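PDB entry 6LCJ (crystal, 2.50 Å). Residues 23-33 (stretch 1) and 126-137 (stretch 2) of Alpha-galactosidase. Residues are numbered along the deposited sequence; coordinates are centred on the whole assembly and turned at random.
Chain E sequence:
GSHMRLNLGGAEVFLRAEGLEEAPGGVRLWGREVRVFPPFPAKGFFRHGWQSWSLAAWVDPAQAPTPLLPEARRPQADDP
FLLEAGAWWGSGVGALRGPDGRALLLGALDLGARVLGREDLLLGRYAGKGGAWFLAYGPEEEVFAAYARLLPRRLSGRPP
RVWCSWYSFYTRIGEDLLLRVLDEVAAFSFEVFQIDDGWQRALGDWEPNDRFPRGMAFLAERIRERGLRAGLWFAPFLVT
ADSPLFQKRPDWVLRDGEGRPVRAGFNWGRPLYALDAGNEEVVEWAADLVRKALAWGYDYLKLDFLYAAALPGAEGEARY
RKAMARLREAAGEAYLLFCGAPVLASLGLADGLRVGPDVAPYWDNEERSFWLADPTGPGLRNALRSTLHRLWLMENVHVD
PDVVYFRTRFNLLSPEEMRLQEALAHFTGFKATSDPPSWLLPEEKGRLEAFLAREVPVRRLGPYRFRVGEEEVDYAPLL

Stretch 1 (23-33) APGGVRLWGRE
Stretch 2 (126-137) YAGKGGAWFLAY

How do the strands pair? Strand 26-30 runs antiparallel to strand 132-137, their directions 149° apart, with Val-27 opposite Leu-135 and Leu-29 opposite Trp-133. Val-27 N donates to Leu-135 O and Leu-135 N to Val-27 O, both at 3.0 Å. Leu-29 N reaches Trp-133 O at 3.0 Å; the return bond, Trp-133 N to Leu-29 O, is also 3.0 Å but weak, bent to 132°.

What satisfies the polar groups beyond the strand? Gly-31 (phi/psi 151/141) gives its N to Gly-131 O at 3.0 Å, while its O accepts from the indole Trp-133 NE1 at 2.9 Å, nearly linear; Trp-133 has chi1 m, chi2 88°. Arg-32 O takes Tyr-126 N at 2.8 Å. The extended Arg-32 side chain (chi1 -149°, chi2 t, chi3 t) sends NH2 to Ala-127 O at 3.0 Å and NE weakly to Gly-128 O at 3.4 Å.

What fills the two faces? Val-27 CG2 (chi1 m) meets Leu-135 CD2 (t, p) at 3.7 Å. On the other face, Ala-132 CB lies over the Trp-30 indole, 3.7 Å from CE2.

How does the chain enter? A type II turn, Ala-23 to Gly-26, closes with Gly-26 N to Ala-23 O at 3.0 Å. One water donates to Gly-25 O (2.7 Å from its oxygen) and accepts from Tyr-137 N (3.1 Å).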

# COMPACT_ATOMS: atom_id res chain seq x y z
N ALA E 23 -36.73 -39.84 3.61
CA ALA E 23 -36.68 -39.74 2.15
C ALA E 23 -35.83 -40.89 1.64
O ALA E 23 -34.92 -41.35 2.35
CB ALA E 23 -36.09 -38.40 1.71
N PRO E 24 -36.08 -41.39 0.42
CA PRO E 24 -35.38 -42.60 -0.03
C PRO E 24 -33.88 -42.37 -0.07
O PRO E 24 -33.39 -41.46 -0.75
CB PRO E 24 -35.95 -42.84 -1.42
CG PRO E 24 -37.12 -41.91 -1.55
CD PRO E 24 -36.88 -40.78 -0.65
N GLY E 25 -33.14 -43.18 0.69
CA GLY E 25 -31.70 -43.11 0.72
C GLY E 25 -31.12 -42.12 1.71
O GLY E 25 -29.89 -42.02 1.82
N GLY E 26 -31.97 -41.38 2.43
CA GLY E 26 -31.49 -40.45 3.43
C GLY E 26 -32.63 -39.67 4.05
O GLY E 26 -33.65 -40.25 4.44
N VAL E 27 -32.48 -38.35 4.13
CA VAL E 27 -33.47 -37.49 4.76
C VAL E 27 -33.62 -36.22 3.93
O VAL E 27 -32.81 -35.92 3.05
CB VAL E 27 -33.10 -37.12 6.21
CG1 VAL E 27 -33.22 -38.33 7.13
CG2 VAL E 27 -31.69 -36.51 6.26
N ARG E 28 -34.65 -35.46 4.25
CA ARG E 28 -34.92 -34.19 3.59
C ARG E 28 -34.96 -33.10 4.64
O ARG E 28 -35.71 -33.19 5.62
CB ARG E 28 -36.24 -34.26 2.82
CG ARG E 28 -36.51 -33.02 2.02
CD ARG E 28 -37.84 -33.13 1.29
NE ARG E 28 -37.88 -34.25 0.35
CZ ARG E 28 -38.13 -34.10 -0.94
NH1 ARG E 28 -38.36 -32.87 -1.43
NH2 ARG E 28 -38.15 -35.16 -1.74
N LEU E 29 -34.15 -32.07 4.45
CA LEU E 29 -34.06 -30.92 5.34
C LEU E 29 -34.82 -29.76 4.73
O LEU E 29 -35.09 -29.73 3.53
CB LEU E 29 -32.60 -30.53 5.57
CG LEU E 29 -31.66 -31.69 5.92
CD1 LEU E 29 -30.25 -31.17 6.19
CD2 LEU E 29 -32.19 -32.48 7.12
N TRP E 30 -35.18 -28.79 5.58
CA TRP E 30 -35.70 -27.52 5.09
C TRP E 30 -34.94 -26.37 5.71
O TRP E 30 -34.58 -26.41 6.89
CB TRP E 30 -37.17 -27.36 5.39
CG TRP E 30 -37.95 -27.55 4.17
CD1 TRP E 30 -38.23 -26.60 3.22
CD2 TRP E 30 -38.51 -28.78 3.72
NE1 TRP E 30 -38.96 -27.18 2.20
CE2 TRP E 30 -39.14 -28.52 2.48
CE3 TRP E 30 -38.55 -30.08 4.25
CZ2 TRP E 30 -39.81 -29.51 1.77
CZ3 TRP E 30 -39.22 -31.05 3.54
CH2 TRP E 30 -39.84 -30.77 2.31
N GLY E 31 -34.70 -25.33 4.91
CA GLY E 31 -34.10 -24.12 5.44
C GLY E 31 -33.27 -23.32 4.48
O GLY E 31 -32.53 -23.89 3.66
N ARG E 32 -33.38 -22.00 4.56
CA ARG E 32 -32.52 -21.14 3.77
C ARG E 32 -31.05 -21.46 4.02
O ARG E 32 -30.24 -21.47 3.09
CB ARG E 32 -32.80 -19.67 4.08
CG ARG E 32 -32.58 -18.74 2.89
CD ARG E 32 -32.18 -17.34 3.34
NE ARG E 32 -31.55 -16.57 2.26
CZ ARG E 32 -30.35 -15.99 2.36
NH1 ARG E 32 -29.64 -16.10 3.48
NH2 ARG E 32 -29.84 -15.31 1.34
N GLU E 33 -30.69 -21.75 5.27
CA GLU E 33 -29.34 -22.18 5.59
C GLU E 33 -29.40 -23.44 6.44
O GLU E 33 -30.20 -23.52 7.38
CB GLU E 33 -28.54 -21.10 6.31
CG GLU E 33 -27.07 -21.46 6.37
CD GLU E 33 -26.22 -20.39 7.01
OE1 GLU E 33 -26.38 -19.20 6.67
OE2 GLU E 33 -25.39 -20.77 7.87
N TYR E 126 -29.19 -21.10 0.49
CA TYR E 126 -29.97 -20.62 -0.65
C TYR E 126 -29.76 -19.12 -0.81
O TYR E 126 -29.73 -18.38 0.17
CB TYR E 126 -31.46 -20.93 -0.45
CG TYR E 126 -31.88 -22.32 -0.92
CD1 TYR E 126 -32.08 -22.59 -2.27
CD2 TYR E 126 -32.07 -23.35 -0.02
CE1 TYR E 126 -32.46 -23.86 -2.71
CE2 TYR E 126 -32.45 -24.62 -0.44
CZ TYR E 126 -32.64 -24.87 -1.78
OH TYR E 126 -33.02 -26.12 -2.18
N ALA E 127 -29.58 -18.68 -2.06
CA ALA E 127 -29.32 -17.27 -2.31
C ALA E 127 -30.60 -16.44 -2.22
O ALA E 127 -30.64 -15.41 -1.53
CB ALA E 127 -28.66 -17.09 -3.67
N GLY E 128 -31.65 -16.86 -2.92
CA GLY E 128 -32.93 -16.20 -2.79
C GLY E 128 -33.81 -16.83 -1.72
O GLY E 128 -33.43 -16.92 -0.55
N LYS E 129 -35.01 -17.27 -2.11
CA LYS E 129 -35.90 -17.87 -1.14
C LYS E 129 -35.42 -19.27 -0.79
O LYS E 129 -34.80 -19.96 -1.61
CB LYS E 129 -37.34 -17.90 -1.66
CG LYS E 129 -37.47 -18.29 -3.13
CD LYS E 129 -38.85 -18.87 -3.43
CE LYS E 129 -38.78 -19.91 -4.55
NZ LYS E 129 -40.06 -20.66 -4.76
N GLY E 130 -35.72 -19.69 0.45
CA GLY E 130 -35.31 -20.97 1.01
C GLY E 130 -35.67 -22.19 0.19
O GLY E 130 -36.07 -22.07 -0.97
N GLY E 131 -35.53 -23.37 0.77
CA GLY E 131 -35.85 -24.56 0.01
C GLY E 131 -35.46 -25.81 0.77
O GLY E 131 -35.05 -25.77 1.93
N ALA E 132 -35.61 -26.93 0.07
CA ALA E 132 -35.37 -28.25 0.62
C ALA E 132 -33.97 -28.74 0.26
O ALA E 132 -33.29 -28.17 -0.60
CB ALA E 132 -36.42 -29.25 0.12
N TRP E 133 -33.58 -29.84 0.91
CA TRP E 133 -32.25 -30.39 0.79
C TRP E 133 -32.34 -31.90 0.90
O TRP E 133 -33.17 -32.43 1.63
CB TRP E 133 -31.30 -29.91 1.89
CG TRP E 133 -31.10 -28.44 1.94
CD1 TRP E 133 -31.86 -27.54 2.62
CD2 TRP E 133 -30.06 -27.70 1.29
NE1 TRP E 133 -31.36 -26.28 2.43
CE2 TRP E 133 -30.25 -26.35 1.62
CE3 TRP E 133 -28.99 -28.04 0.46
CZ2 TRP E 133 -29.41 -25.33 1.15
CZ3 TRP E 133 -28.16 -27.03 -0.02
CH2 TRP E 133 -28.38 -25.69 0.33
N PHE E 134 -31.46 -32.58 0.18
CA PHE E 134 -31.26 -34.01 0.35
C PHE E 134 -29.99 -34.18 1.15
O PHE E 134 -28.97 -33.54 0.84
CB PHE E 134 -31.16 -34.73 -0.99
CG PHE E 134 -30.99 -36.21 -0.85
CD1 PHE E 134 -31.94 -36.96 -0.17
CD2 PHE E 134 -29.89 -36.85 -1.36
CE1 PHE E 134 -31.80 -38.32 -0.01
CE2 PHE E 134 -29.73 -38.22 -1.21
CZ PHE E 134 -30.70 -38.96 -0.53
N LEU E 135 -30.04 -35.01 2.19
CA LEU E 135 -28.86 -35.30 2.99
C LEU E 135 -28.74 -36.81 3.12
O LEU E 135 -29.71 -37.49 3.45
CB LEU E 135 -28.93 -34.64 4.37
CG LEU E 135 -27.95 -35.17 5.42
CD1 LEU E 135 -26.55 -34.66 5.15
CD2 LEU E 135 -28.41 -34.82 6.82
N ALA E 136 -27.54 -37.32 2.87
CA ALA E 136 -27.33 -38.75 2.84
C ALA E 136 -25.90 -39.05 3.24
O ALA E 136 -25.00 -38.21 3.11
CB ALA E 136 -27.64 -39.31 1.44
N TYR E 137 -25.69 -40.26 3.76
CA TYR E 137 -24.37 -40.74 4.14
C TYR E 137 -24.28 -42.20 3.75
O TYR E 137 -25.18 -42.99 4.05
CB TYR E 137 -24.13 -40.58 5.64
CG TYR E 137 -22.75 -41.02 6.07
CD1 TYR E 137 -21.63 -40.67 5.34
CD2 TYR E 137 -22.58 -41.80 7.21
CE1 TYR E 137 -20.37 -41.07 5.73
CE2 TYR E 137 -21.31 -42.20 7.62
CZ TYR E 137 -20.21 -41.84 6.87
OH TYR E 137 -18.95 -42.24 7.27
O HOH W 1 -28.11 -42.15 3.81